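Local coordinates for Lin2891 protein (Listeria innocua, PDB 3DB0) that is a putative pyridoxamine 5'-phosphate oxidase that probably binds FMN, as other members of its family do, at residues B[53-56]-B[57-61]; B[85-89]-B[90-94]; B[93-96]-B[97-100]. All coordinates share one frame; numbering follows the deposited sequence.

Contact 1. Residues B[53-56]-B[57-61]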
loop_
_atom_site.group_PDB
_atom_site.type_symbol
_atom_site.label_atom_id
_atom_site.label_comp_id
_atom_site.label_asym_id
_atom_site.label_seq_id
_atom_site.Cartn_x
_atom_site.Cartn_y
_atom_site.Cartn_z
ATOM N N PRO B 53 20.443 -11.118 -2.255
ATOM C CA PRO B 53 21.469 -10.181 -2.671
ATOM C C PRO B 53 21.432 -8.850 -1.885
ATOM O O PRO B 53 22.481 -8.374 -1.514
ATOM C CB PRO B 53 21.164 -9.952 -4.154
ATOM C CG PRO B 53 20.536 -11.240 -4.604
ATOM C CD PRO B 53 19.830 -11.820 -3.407
ATOM N N LYS B 54 20.267 -8.279 -1.612
ATOM C CA LYS B 54 20.244 -6.985 -0.921
ATOM C C LYS B 54 20.804 -7.094 0.484
ATOM O O LYS B 54 21.440 -6.183 0.973
ATOM C CB LYS B 54 18.870 -6.332 -0.906
ATOM C CG LYS B 54 17.811 -7.069 -0.117
ATOM C CD LYS B 54 16.492 -6.318 -0.166
ATOM C CE LYS B 54 15.433 -7.074 0.599
ATOM N NZ LYS B 54 14.041 -6.759 0.170
ATOM N N THR B 55 20.634 -8.253 1.114
ATOM C CA THR B 55 21.203 -8.486 2.416
ATOM C C THR B 55 22.722 -8.536 2.371
ATOM O O THR B 55 23.385 -7.970 3.234
ATOM C CB THR B 55 20.726 -9.826 3.004
ATOM O OG1 THR B 55 19.301 -9.783 3.118
ATOM C CG2 THR B 55 21.402 -10.091 4.363
ATOM N N GLU B 56 23.277 -9.248 1.393
ATOM C CA GLU B 56 24.729 -9.312 1.234
ATOM C C GLU B 56 25.318 -7.969 0.822
ATOM O O GLU B 56 26.450 -7.620 1.198
ATOM C CB GLU B 56 25.154 -10.427 0.258
ATOM C CG GLU B 56 26.680 -10.613 0.158
ATOM C CD GLU B 56 27.326 -11.038 1.473
ATOM O OE1 GLU B 56 26.612 -11.545 2.355
ATOM O OE2 GLU B 56 28.554 -10.863 1.607
ATOM N N GLU B 57 24.572 -7.210 0.026
ATOM C CA GLU B 57 25.045 -5.903 -0.372
ATOM C C GLU B 57 25.281 -5.018 0.857
ATOM O O GLU B 57 26.341 -4.388 1.009
ATOM C CB GLU B 57 24.069 -5.250 -1.347
ATOM C CG GLU B 57 24.159 -5.861 -2.719
ATOM C CD GLU B 57 22.910 -5.632 -3.544
ATOM O OE1 GLU B 57 22.174 -4.724 -3.202
ATOM O OE2 GLU B 57 22.639 -6.384 -4.508
ATOM N N VAL B 58 24.267 -4.979 1.725
ATOM C CA VAL B 58 24.291 -4.210 2.992
ATOM C C VAL B 58 25.420 -4.646 3.956
ATOM O O VAL B 58 26.040 -3.802 4.603
ATOM C CB VAL B 58 22.886 -4.285 3.668
ATOM C CG1 VAL B 58 22.947 -3.942 5.109
ATOM C CG2 VAL B 58 21.923 -3.344 2.890
ATOM N N ARG B 59 25.674 -5.961 4.045
ATOM C CA ARG B 59 26.710 -6.480 4.878
ATOM C C ARG B 59 28.031 -5.936 4.445
ATOM O O ARG B 59 28.850 -5.653 5.268
ATOM C CB ARG B 59 26.833 -8.013 4.808
ATOM C CG ARG B 59 25.650 -8.762 5.425
ATOM C CD ARG B 59 25.976 -10.244 5.725
ATOM N NE ARG B 59 24.761 -10.972 6.117
ATOM C CZ ARG B 59 24.044 -11.741 5.289
ATOM N NH1 ARG B 59 24.437 -11.930 4.028
ATOM N NH2 ARG B 59 22.951 -12.359 5.725
ATOM N N ARG B 60 28.227 -5.795 3.135
ATOM C CA ARG B 60 29.508 -5.392 2.574
ATOM C C ARG B 60 29.649 -3.881 2.357
ATOM O O ARG B 60 30.765 -3.364 2.255
ATOM C CB ARG B 60 29.756 -6.127 1.252
ATOM C CG ARG B 60 29.880 -7.620 1.441
ATOM C CD ARG B 60 29.545 -8.434 0.214
ATOM N NE ARG B 60 30.704 -8.824 -0.571
ATOM C CZ ARG B 60 30.767 -9.962 -1.256
ATOM N NH1 ARG B 60 29.760 -10.828 -1.199
ATOM N NH2 ARG B 60 31.850 -10.259 -1.956
ATOM N N ASN B 61 28.526 -3.196 2.222
ATOM C CA ASN B 61 28.543 -1.716 2.081
ATOM C C ASN B 61 27.263 -1.177 2.736
ATOM O O ASN B 61 26.184 -1.378 2.196
ATOM C CB ASN B 61 28.654 -1.304 0.609
ATOM C CG ASN B 61 28.730 0.212 0.404
ATOM O OD1 ASN B 61 28.331 0.976 1.261
ATOM N ND2 ASN B 61 29.249 0.634 -0.737
#
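Pro53 to Glu56 pass directly into Glu57 to Arg60 as one short helix, where the amide N of Glu57, Val58, Arg59 and Arg60 donates to the O of Pro53, Lys54, Thr55 and Glu56 in turn. On the outer side, Glu56 joins two arginines, one three and one four residues ahead. Its chain bends at chi2 (63°), which turns the carboxylate toward the following turn. OE1 takes a hydrogen bond from Arg59 NH1 at 2.8 Å, a salt bridge whose oxygen lies close to the guanidinium plane. The carboxylate itself is twisted 45° from that plane. OE2 forms a second, weaker salt bridge with Arg60 NH1 at 3.1 Å, and here the two flat groups stand nearly perpendicular, 80° apart; the Arg60 chain bends at its CG-CD bond. The helix links strand 43-49 to strand 63-68 along the chain, within the six-stranded antiparallel barrel found in FMN-binding proteins of this family, and its inner side meets strands 29-40 and 77-86. Thr55 CG2 sits over one face of the Arg59 guanidinium, toward the rim, 3.1 Å from NH2. Glu56 OE1 and Lys50 O bond this guanidinium while the methyl covers part of its face; Thr55 OG1 bonds Ser48 OG and Gly49 O instead. Glu57 CG lies 3.3 Å from Pro53 O, one turn earlier, and the extended chain carries the carboxylate inward to Ser24 and Arg33. Lys54 points away from this turn, its NZ bonded to Asp103 O of the second subunit.

Contact 2. Residues B[85-89]-B[90-94]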
loop_
_atom_site.group_PDB
_atom_site.type_symbol
_atom_site.label_atom_id
_atom_site.label_comp_id
_atom_site.label_asym_id
_atom_site.label_seq_id
_atom_site.Cartn_x
_atom_site.Cartn_y
_atom_site.Cartn_z
ATOM N N SER B 85 22.192 -1.867 8.357
ATOM C CA SER B 85 22.705 -2.993 9.139
ATOM C C SER B 85 21.619 -4.001 9.374
ATOM O O SER B 85 20.431 -3.742 9.170
ATOM C CB SER B 85 23.330 -2.507 10.460
ATOM O OG SER B 85 22.352 -1.999 11.331
ATOM N N LEU B 86 22.027 -5.200 9.746
ATOM C CA LEU B 86 21.071 -6.249 10.032
ATOM C C LEU B 86 20.719 -6.133 11.511
ATOM O O LEU B 86 21.610 -6.093 12.384
ATOM C CB LEU B 86 21.640 -7.627 9.659
ATOM C CG LEU B 86 22.018 -7.765 8.152
ATOM C CD1 LEU B 86 22.484 -9.179 7.783
ATOM C CD2 LEU B 86 20.820 -7.340 7.304
ATOM N N GLU B 87 19.417 -6.034 11.767
ATOM C CA GLU B 87 18.867 -5.910 13.118
ATOM C C GLU B 87 19.171 -7.158 13.883
ATOM O O GLU B 87 18.875 -8.245 13.425
ATOM C CB GLU B 87 17.346 -5.700 13.082
ATOM C CG GLU B 87 16.719 -5.567 14.462
ATOM C CD GLU B 87 17.333 -4.461 15.260
ATOM O OE1 GLU B 87 17.326 -3.323 14.765
ATOM O OE2 GLU B 87 17.828 -4.709 16.388
ATOM N N GLU B 88 19.726 -6.981 15.068
ATOM C CA GLU B 88 20.155 -8.109 15.917
ATOM C C GLU B 88 19.259 -8.341 17.101
ATOM O O GLU B 88 19.352 -9.363 17.760
ATOM C CB GLU B 88 21.617 -7.896 16.385
ATOM C CG GLU B 88 22.668 -7.976 15.236
ATOM C CD GLU B 88 24.101 -7.678 15.691
ATOM O OE1 GLU B 88 24.369 -7.568 16.904
ATOM O OE2 GLU B 88 24.973 -7.538 14.818
ATOM N N ASP B 89 18.381 -7.389 17.375
ATOM C CA ASP B 89 17.449 -7.517 18.516
ATOM C C ASP B 89 16.291 -8.396 18.064
ATOM O O ASP B 89 15.542 -8.060 17.158
ATOM C CB ASP B 89 16.959 -6.135 18.993
ATOM C CG ASP B 89 16.031 -6.191 20.203
ATOM O OD1 ASP B 89 14.994 -6.912 20.232
ATOM O OD2 ASP B 89 16.274 -5.402 21.113
ATOM N N GLU B 90 16.220 -9.544 18.704
ATOM C CA GLU B 90 15.268 -10.561 18.371
ATOM C C GLU B 90 13.844 -10.124 18.601
ATOM O O GLU B 90 12.949 -10.591 17.916
ATOM C CB GLU B 90 15.558 -11.830 19.151
ATOM C CG GLU B 90 16.755 -12.610 18.653
ATOM C CD GLU B 90 16.509 -13.286 17.321
ATOM O OE1 GLU B 90 15.317 -13.493 16.939
ATOM O OE2 GLU B 90 17.522 -13.649 16.681
ATOM N N SER B 91 13.619 -9.287 19.604
ATOM C CA SER B 91 12.260 -8.801 19.840
ATOM C C SER B 91 11.836 -7.858 18.690
ATOM O O SER B 91 10.683 -7.826 18.300
ATOM C CB SER B 91 12.134 -8.083 21.187
ATOM O OG SER B 91 12.761 -6.830 21.184
ATOM N N ILE B 92 12.780 -7.103 18.142
ATOM C CA ILE B 92 12.462 -6.177 17.034
ATOM C C ILE B 92 12.223 -7.001 15.767
ATOM O O ILE B 92 11.288 -6.752 15.005
ATOM C CB ILE B 92 13.576 -5.122 16.785
ATOM C CG1 ILE B 92 13.657 -4.127 17.940
ATOM C CG2 ILE B 92 13.287 -4.375 15.492
ATOM C CD1 ILE B 92 14.850 -3.089 17.836
ATOM N N LYS B 93 13.030 -8.035 15.579
ATOM C CA LYS B 93 12.851 -8.889 14.413
ATOM C C LYS B 93 11.485 -9.566 14.410
ATOM O O LYS B 93 10.868 -9.674 13.363
ATOM C CB LYS B 93 13.925 -9.975 14.343
ATOM C CG LYS B 93 15.335 -9.418 14.054
ATOM C CD LYS B 93 16.385 -10.501 14.196
ATOM C CE LYS B 93 16.126 -11.638 13.251
ATOM N NZ LYS B 93 16.973 -12.796 13.619
ATOM N N GLU B 94 11.074 -10.057 15.576
ATOM C CA GLU B 94 9.798 -10.804 15.748
ATOM C C GLU B 94 8.619 -9.884 15.593
ATOM O O GLU B 94 7.596 -10.240 15.000
ATOM C CB GLU B 94 9.724 -11.469 17.123
ATOM C CG GLU B 94 8.368 -12.179 17.423
ATOM C CD GLU B 94 8.093 -13.338 16.493
ATOM O OE1 GLU B 94 9.076 -13.912 16.012
ATOM O OE2 GLU B 94 6.908 -13.676 16.232
#
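Asp89 OD1 faces the first amides of the helix that opens at Glu90, with Asp89 in the N-cap position. Ile92 N donates to it at 3.1 Å, coming from above the carboxylate plane, and Ser91 N adds a weak, strongly bent bond. Ser91 OG also lies beside OD1, but the modelled separation is doubtfully short. Placing CG anti to the backbone N (chi1 -178°) lets the aspartate reach forward over the helix start, while the backbone O of Asp89 accepts Lys93 N at 3.0 Å and begins the regular helical bonding. Two residues before the cap, Glu87 bends at chi2 and reaches forward, so that OE2 accepts Asp89 N at 2.9 Å through its anti lone pair, which braces the backbone just ahead of the cap. The same carboxylate rests against the aliphatic end of Ile92, with OE2 3.7 Å from CD1, and the two side chains cross at about a right angle. Lys93 lays CD 3.4 Å from Glu87 O, and its bent tail carries NZ to Glu90 OE2 in a salt bridge of 3.2 Å. Beyond this layer, Glu87 and Ile92 touch Tyr45 of strand 43-49, and Glu87 pairs its backbone with Val115. Asp89 offers its carboxylate to first-turn amides that have no preceding helical turn to supply their carbonyls; these N-H groups and the helix dipole would favour its ionised form.

Contact 3. Residues B[93-96]-B[97-100]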
loop_
_atom_site.group_PDB
_atom_site.type_symbol
_atom_site.label_atom_id
_atom_site.label_comp_id
_atom_site.label_asym_id
_atom_site.label_seq_id
_atom_site.Cartn_x
_atom_site.Cartn_y
_atom_site.Cartn_z
ATOM N N LYS B 93 13.030 -8.035 15.579
ATOM C CA LYS B 93 12.851 -8.889 14.413
ATOM C C LYS B 93 11.485 -9.566 14.410
ATOM O O LYS B 93 10.868 -9.674 13.363
ATOM C CB LYS B 93 13.925 -9.975 14.343
ATOM C CG LYS B 93 15.335 -9.418 14.054
ATOM C CD LYS B 93 16.385 -10.501 14.196
ATOM C CE LYS B 93 16.126 -11.638 13.251
ATOM N NZ LYS B 93 16.973 -12.796 13.619
ATOM N N GLU B 94 11.074 -10.057 15.576
ATOM C CA GLU B 94 9.798 -10.804 15.748
ATOM C C GLU B 94 8.619 -9.884 15.593
ATOM O O GLU B 94 7.596 -10.240 15.000
ATOM C CB GLU B 94 9.724 -11.469 17.123
ATOM C CG GLU B 94 8.368 -12.179 17.423
ATOM C CD GLU B 94 8.093 -13.338 16.493
ATOM O OE1 GLU B 94 9.076 -13.912 16.012
ATOM O OE2 GLU B 94 6.908 -13.676 16.232
ATOM N N ARG B 95 8.768 -8.676 16.109
ATOM C CA ARG B 95 7.731 -7.688 15.957
ATOM C C ARG B 95 7.494 -7.324 14.473
ATOM O O ARG B 95 6.384 -7.259 14.035
ATOM C CB ARG B 95 8.072 -6.448 16.771
ATOM C CG ARG B 95 7.025 -5.369 16.663
ATOM C CD ARG B 95 5.658 -5.908 16.999
ATOM N NE ARG B 95 5.532 -6.350 18.396
ATOM C CZ ARG B 95 5.216 -5.530 19.400
ATOM N NH1 ARG B 95 4.998 -4.236 19.166
ATOM N NH2 ARG B 95 5.127 -5.993 20.629
ATOM N N ILE B 96 8.557 -7.018 13.746
ATOM C CA ILE B 96 8.494 -6.722 12.351
ATOM C C ILE B 96 7.895 -7.946 11.605
ATOM O O ILE B 96 7.052 -7.791 10.722
ATOM C CB ILE B 96 9.867 -6.384 11.792
ATOM C CG1 ILE B 96 10.459 -5.060 12.401
ATOM C CG2 ILE B 96 9.851 -6.366 10.262
ATOM C CD1 ILE B 96 9.611 -3.880 12.201
ATOM N N TRP B 97 8.338 -9.158 11.959
ATOM C CA TRP B 97 7.834 -10.381 11.334
ATOM C C TRP B 97 6.312 -10.457 11.471
ATOM O O TRP B 97 5.580 -10.724 10.513
ATOM C CB TRP B 97 8.546 -11.640 11.907
ATOM C CG TRP B 97 7.921 -12.952 11.506
ATOM C CD1 TRP B 97 7.268 -13.837 12.336
ATOM C CD2 TRP B 97 7.822 -13.522 10.173
ATOM N NE1 TRP B 97 6.811 -14.915 11.612
ATOM C CE2 TRP B 97 7.122 -14.740 10.287
ATOM C CE3 TRP B 97 8.273 -13.136 8.915
ATOM C CZ2 TRP B 97 6.873 -15.559 9.189
ATOM C CZ3 TRP B 97 7.990 -13.958 7.824
ATOM C CH2 TRP B 97 7.304 -15.130 7.969
ATOM N N GLU B 98 5.832 -10.193 12.674
ATOM C CA GLU B 98 4.417 -10.261 12.986
ATOM C C GLU B 98 3.634 -9.180 12.260
ATOM O O GLU B 98 2.491 -9.390 11.856
ATOM C CB GLU B 98 4.209 -10.176 14.520
ATOM C CG GLU B 98 4.619 -11.442 15.212
ATOM C CD GLU B 98 4.618 -11.357 16.718
ATOM O OE1 GLU B 98 4.079 -10.377 17.272
ATOM O OE2 GLU B 98 5.205 -12.257 17.333
ATOM N N ASN B 99 4.242 -8.020 12.075
ATOM C CA ASN B 99 3.560 -6.948 11.351
ATOM C C ASN B 99 3.477 -7.282 9.855
ATOM O O ASN B 99 2.430 -7.174 9.229
ATOM C CB ASN B 99 4.247 -5.614 11.569
ATOM C CG ASN B 99 3.572 -4.497 10.825
ATOM O OD1 ASN B 99 3.311 -4.594 9.616
ATOM N ND2 ASN B 99 3.289 -3.420 11.532
ATOM N N ILE B 100 4.582 -7.758 9.311
ATOM C CA ILE B 100 4.624 -8.139 7.896
ATOM C C ILE B 100 3.671 -9.301 7.531
ATOM O O ILE B 100 3.041 -9.276 6.476
ATOM C CB ILE B 100 6.069 -8.563 7.506
ATOM C CG1 ILE B 100 6.985 -7.354 7.502
ATOM C CG2 ILE B 100 6.127 -9.178 6.140
ATOM C CD1 ILE B 100 6.537 -6.264 6.604
#
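Ile96 O accepts Ile100 N at 2.8 Å, a nearly straight bond (169°) and the last of four along these two turns. Trp97, Glu98 and Asn99 likewise donate their backbone N to the O of Lys93, Glu94 and Arg95, at 2.9 to 3.0 Å. On one flank, beside Phe105, two acids four residues apart converge: Glu94 is bent at chi2, Glu98 is extended beyond CG, and their OE2 atoms lie 2.5 Å from each other, with the carboxylate planes 70° apart. Oxygens so close suggest that one of the acids holds a proton; Asp109, another acid close to Glu94 OE1, would probably favour protonation further. Arg95 NE stands 4.4 Å from Glu98 OE1, too far for direct pairing, and would probably ease the charge only partly. Trp97 leaves the backbone with CG anti to N (chi1 169°), which carries the indole away from the preceding turn. Glu94 OE2 touches it at the ring edge, 3.9 Å from CD1. The ring then reaches Phe105 and Phe113, both steeply inclined to it, and NE1 donates to Glu108 O. On the side away from the two acids, Ile96 CG2 meets Ile100 CG1 at 4.1 Å; Ile96 packs on Leu38, Phe113 and Val115, and Ile100 on Trp104 of the second subunit. Acids on one side, isoleucines and tryptophan on the others: this is the pattern of an amphipathic helix laid against a β-barrel and, at its C-terminal end, against a neighbouring subunit.

In the fold
Following the chain, contact 1 comes first, in the helix between strands 43-49 and 63-68. Contact 2 opens on the last residues of strand 77-86, where the chain turns into helix 90-100. Contact 3 begins on the stretch where contact 2 ends, sharing Lys93 and Glu94, with centres about 9 Å apart; contact 1 is in series with both. None closes a long loop. Contact 1 meets contact 2 directly: Leu86 CD1 lies 3.3 Å from Arg59 NE. Contact 3 does not touch contact 1, its nearest atoms being about 10 Å off. Helices 53-60 and 90-100 both lie against barrel strands, the first on 77-86 and 29-40, the second on 29-40 and 113-126.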